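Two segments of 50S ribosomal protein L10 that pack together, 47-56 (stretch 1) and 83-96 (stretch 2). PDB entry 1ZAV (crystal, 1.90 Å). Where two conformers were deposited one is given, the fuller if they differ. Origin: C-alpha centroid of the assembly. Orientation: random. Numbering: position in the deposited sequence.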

# COMPACT_ATOMS: atom_id res chain seq x y z
N GLU A 47 -23.13 -19.39 8.29
CA GLU A 47 -23.02 -19.61 6.86
C GLU A 47 -21.57 -19.47 6.40
O GLU A 47 -21.16 -20.10 5.42
CB GLU A 47 -23.89 -18.60 6.12
CG GLU A 47 -23.60 -18.43 4.65
CD GLU A 47 -24.43 -17.32 4.02
OE1 GLU A 47 -25.66 -17.49 3.90
OE2 GLU A 47 -23.85 -16.27 3.66
N LYS A 48 -20.80 -18.66 7.11
CA LYS A 48 -19.41 -18.42 6.77
C LYS A 48 -18.42 -19.11 7.69
O LYS A 48 -17.32 -19.48 7.27
CB LYS A 48 -19.11 -16.91 6.78
CG LYS A 48 -19.88 -16.10 5.75
CD LYS A 48 -19.47 -16.44 4.33
CE LYS A 48 -20.16 -15.56 3.32
NZ LYS A 48 -19.62 -15.79 1.96
N TYR A 49 -18.79 -19.30 8.95
CA TYR A 49 -17.88 -19.92 9.91
C TYR A 49 -18.32 -21.27 10.48
O TYR A 49 -17.53 -21.97 11.10
CB TYR A 49 -17.63 -18.96 11.08
CG TYR A 49 -16.75 -17.76 10.75
CD1 TYR A 49 -15.37 -17.80 11.00
CD2 TYR A 49 -17.29 -16.60 10.19
CE1 TYR A 49 -14.55 -16.69 10.70
CE2 TYR A 49 -16.48 -15.50 9.88
CZ TYR A 49 -15.12 -15.55 10.14
OH TYR A 49 -14.32 -14.46 9.84
N GLY A 50 -19.58 -21.64 10.27
CA GLY A 50 -20.04 -22.89 10.86
C GLY A 50 -20.08 -22.68 12.37
O GLY A 50 -20.78 -21.79 12.85
N ASP A 51 -19.31 -23.47 13.11
CA ASP A 51 -19.27 -23.32 14.56
C ASP A 51 -18.00 -22.57 14.99
O ASP A 51 -17.68 -22.52 16.18
CB ASP A 51 -19.28 -24.69 15.26
CG ASP A 51 -20.56 -25.46 15.04
OD1 ASP A 51 -21.65 -24.91 15.35
OD2 ASP A 51 -20.49 -26.61 14.56
N GLY A 52 -17.29 -22.00 14.01
CA GLY A 52 -16.04 -21.31 14.27
C GLY A 52 -16.19 -19.90 14.81
O GLY A 52 -15.21 -19.25 15.13
N ALA A 53 -17.43 -19.43 14.89
CA ALA A 53 -17.69 -18.10 15.40
C ALA A 53 -18.95 -18.14 16.26
O ALA A 53 -19.87 -18.93 15.99
CB ALA A 53 -17.88 -17.11 14.24
N ARG A 54 -18.98 -17.30 17.28
CA ARG A 54 -20.12 -17.22 18.18
C ARG A 54 -20.45 -15.77 18.49
O ARG A 54 -19.55 -14.93 18.48
CB ARG A 54 -19.81 -17.94 19.50
CG ARG A 54 -19.69 -19.43 19.37
CD ARG A 54 -21.01 -20.00 18.89
NE ARG A 54 -20.92 -21.40 18.54
CZ ARG A 54 -20.65 -22.38 19.40
NH1 ARG A 54 -20.43 -22.09 20.68
NH2 ARG A 54 -20.60 -23.63 18.98
N PHE A 55 -21.72 -15.48 18.74
CA PHE A 55 -22.16 -14.14 19.13
C PHE A 55 -23.08 -14.35 20.32
O PHE A 55 -24.19 -14.87 20.17
CB PHE A 55 -22.94 -13.43 18.01
CG PHE A 55 -23.27 -11.99 18.34
CD1 PHE A 55 -22.25 -11.05 18.44
CD2 PHE A 55 -24.58 -11.60 18.60
CE1 PHE A 55 -22.53 -9.73 18.81
CE2 PHE A 55 -24.87 -10.28 18.97
CZ PHE A 55 -23.84 -9.34 19.08
N ARG A 56 -22.62 -13.96 21.50
CA ARG A 56 -23.41 -14.13 22.72
C ARG A 56 -23.41 -12.91 23.63
O ARG A 56 -22.39 -12.25 23.80
CB ARG A 56 -22.88 -15.32 23.53
CG ARG A 56 -22.91 -16.66 22.82
CD ARG A 56 -22.67 -17.80 23.82
NE ARG A 56 -21.34 -17.75 24.42
CZ ARG A 56 -20.94 -18.54 25.41
NH1 ARG A 56 -21.76 -19.46 25.91
NH2 ARG A 56 -19.70 -18.44 25.89
N THR A 83 -23.12 -5.98 27.39
CA THR A 83 -22.28 -6.17 26.21
C THR A 83 -22.31 -7.58 25.64
O THR A 83 -22.19 -8.56 26.38
CB THR A 83 -20.83 -5.81 26.53
OG1 THR A 83 -20.78 -4.52 27.14
CG2 THR A 83 -19.99 -5.80 25.26
N ALA A 84 -22.46 -7.67 24.33
CA ALA A 84 -22.47 -8.96 23.66
C ALA A 84 -21.06 -9.14 23.14
O ALA A 84 -20.33 -8.17 22.95
CB ALA A 84 -23.47 -8.95 22.51
N VAL A 85 -20.67 -10.39 22.90
CA VAL A 85 -19.33 -10.64 22.43
C VAL A 85 -19.29 -11.53 21.19
O VAL A 85 -19.91 -12.59 21.16
CB VAL A 85 -18.46 -11.26 23.58
CG1 VAL A 85 -18.94 -12.65 23.92
CG2 VAL A 85 -17.03 -11.28 23.18
N LEU A 86 -18.55 -11.09 20.18
CA LEU A 86 -18.40 -11.82 18.93
C LEU A 86 -16.98 -12.36 18.91
O LEU A 86 -16.02 -11.59 18.92
CB LEU A 86 -18.62 -10.87 17.75
CG LEU A 86 -18.56 -11.38 16.30
CD1 LEU A 86 -18.90 -10.22 15.36
CD2 LEU A 86 -17.18 -11.91 15.98
N TYR A 87 -16.82 -13.68 18.88
CA TYR A 87 -15.48 -14.24 18.84
C TYR A 87 -15.33 -15.34 17.82
O TYR A 87 -16.31 -15.99 17.45
CB TYR A 87 -15.05 -14.70 20.24
CG TYR A 87 -15.92 -15.76 20.87
CD1 TYR A 87 -15.82 -17.09 20.49
CD2 TYR A 87 -16.81 -15.43 21.89
CE1 TYR A 87 -16.59 -18.08 21.11
CE2 TYR A 87 -17.58 -16.40 22.51
CZ TYR A 87 -17.46 -17.72 22.12
OH TYR A 87 -18.21 -18.68 22.75
N VAL A 88 -14.10 -15.49 17.34
CA VAL A 88 -13.77 -16.50 16.33
C VAL A 88 -12.75 -17.47 16.88
O VAL A 88 -11.71 -17.07 17.41
CB VAL A 88 -13.20 -15.84 15.05
CG1 VAL A 88 -12.73 -16.91 14.07
CG2 VAL A 88 -14.28 -14.96 14.40
N THR A 89 -13.04 -18.77 16.75
CA THR A 89 -12.12 -19.79 17.23
C THR A 89 -11.50 -20.55 16.06
O THR A 89 -10.46 -21.19 16.21
CB THR A 89 -12.83 -20.78 18.20
OG1 THR A 89 -14.05 -21.24 17.61
CG2 THR A 89 -13.14 -20.10 19.52
N GLU A 90 -12.15 -20.50 14.90
CA GLU A 90 -11.63 -21.18 13.73
C GLU A 90 -11.98 -20.42 12.46
O GLU A 90 -13.12 -20.02 12.27
CB GLU A 90 -12.17 -22.61 13.62
CG GLU A 90 -11.38 -23.43 12.61
CD GLU A 90 -11.92 -24.82 12.37
OE1 GLU A 90 -11.22 -25.61 11.71
OE2 GLU A 90 -13.04 -25.13 12.84
N GLY A 91 -10.98 -20.24 11.60
CA GLY A 91 -11.16 -19.51 10.35
C GLY A 91 -10.60 -18.10 10.47
O GLY A 91 -10.40 -17.60 11.57
N ASP A 92 -10.32 -17.46 9.33
CA ASP A 92 -9.79 -16.09 9.37
C ASP A 92 -10.90 -15.21 9.96
O ASP A 92 -12.03 -15.23 9.49
CB ASP A 92 -9.39 -15.62 7.97
CG ASP A 92 -8.69 -14.27 8.01
OD1 ASP A 92 -9.40 -13.25 8.04
OD2 ASP A 92 -7.44 -14.24 8.03
N PRO A 93 -10.57 -14.42 11.00
CA PRO A 93 -11.51 -13.53 11.69
C PRO A 93 -12.08 -12.29 10.98
O PRO A 93 -13.15 -11.81 11.35
CB PRO A 93 -10.74 -13.16 12.96
CG PRO A 93 -9.33 -13.08 12.47
CD PRO A 93 -9.22 -14.31 11.58
N VAL A 94 -11.37 -11.79 9.98
CA VAL A 94 -11.82 -10.58 9.30
C VAL A 94 -13.26 -10.61 8.78
O VAL A 94 -13.99 -9.63 8.94
CB VAL A 94 -10.86 -10.21 8.15
CG1 VAL A 94 -11.42 -9.05 7.33
CG2 VAL A 94 -9.50 -9.82 8.74
N GLU A 95 -13.67 -11.72 8.18
CA GLU A 95 -15.02 -11.82 7.64
C GLU A 95 -16.13 -11.65 8.69
O GLU A 95 -17.23 -11.20 8.37
CB GLU A 95 -15.19 -13.16 6.92
CG GLU A 95 -16.61 -13.41 6.41
CD GLU A 95 -17.00 -12.46 5.29
OE1 GLU A 95 -18.21 -12.41 4.95
OE2 GLU A 95 -16.11 -11.76 4.75
N ALA A 96 -15.87 -12.02 9.94
CA ALA A 96 -16.88 -11.89 10.99
C ALA A 96 -17.10 -10.42 11.32
O ALA A 96 -18.22 -10.00 11.61
CB ALA A 96 -16.46 -12.66 12.25
O HOH W 1 -14.45 -21.65 10.70
O HOH W 2 -16.61 -20.73 17.95
O HOH W 3 -14.65 -23.43 16.15

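The most unusual feature of this contact is the hydroxyl of Tyr49, which reaches across to the turn that leads into the helix of stretch 2 and is bonded there twice. Tyr49 OH donates to Asp92 O at only 2.4 Å, a very short hydrogen bond, and accepts a weak one from Ala96 N at 2.9 Å. The CA-to-CB bond of Tyr49 points toward stretch 2, and with chi1 in the m well the ring runs past the loop, so that Glu90 O lies at the ring edge, 3.4 Å from Tyr49 CD1. The ring also meets aliphatic carbon, with Tyr49 CE1 3.8 Å from Val88 CG1 and Tyr49 CE2 3.7 Å from Ala96 CB. A long aromatic side chain with a polar tip suits this place, since it fills the space between strand and helix and still satisfies a backbone carbonyl. The local fold of the loop is supported by Asp92, whose OD1 caps Val94 N at 3.1 Å.

Beyond this anchor the two segments form an antiparallel pair of strands, their axes 4.7 Å apart. Arg54 and Tyr87 exchange two backbone hydrogen bonds, Arg54 N to Tyr87 O and Tyr87 N to Arg54 O, both 3.0 Å. Arg56 and Val85 do the same, with Arg56 N to Val85 O at 3.1 Å and Val85 N to Arg56 O at 2.7 Å. At the turn end, Gly52 O accepts from Thr89 N at 2.8 Å and, weakly, from Glu90 N at 3.3 Å. Gly52 closes a type II' turn begun at Tyr49, and a CB here would lie 2.5 Å from Glu90 O, a clash that glycine avoids. Gly50, within the same turn, has the positive phi that glycine readily adopts.

Side chains alternate between the two faces of the sheet. Ala53, Phe55, Leu86 and Val88 share one face and are all buried; Phe55 CD1 packs 3.7 Å from Leu86 CB, while Phe55 CZ reaches Ala84 CB at 3.5 Å. The other face carries Arg54, Arg56, Val85 and Tyr87. There Arg54 CB sits over the Tyr87 ring, 3.9 Å from its centroid, in a CH-pi contact that uses the aliphatic base of the arginine while its end leads away. Arg56 NE lies at the edge of the same ring.

Water completes the turn end. The O of water 1 donates to both Tyr49 O (3.1 Å) and Glu90 O (2.6 Å), and two others link Asp51 O to Thr89 OG1. In all, the contact buries 810 Å², summed over both sides.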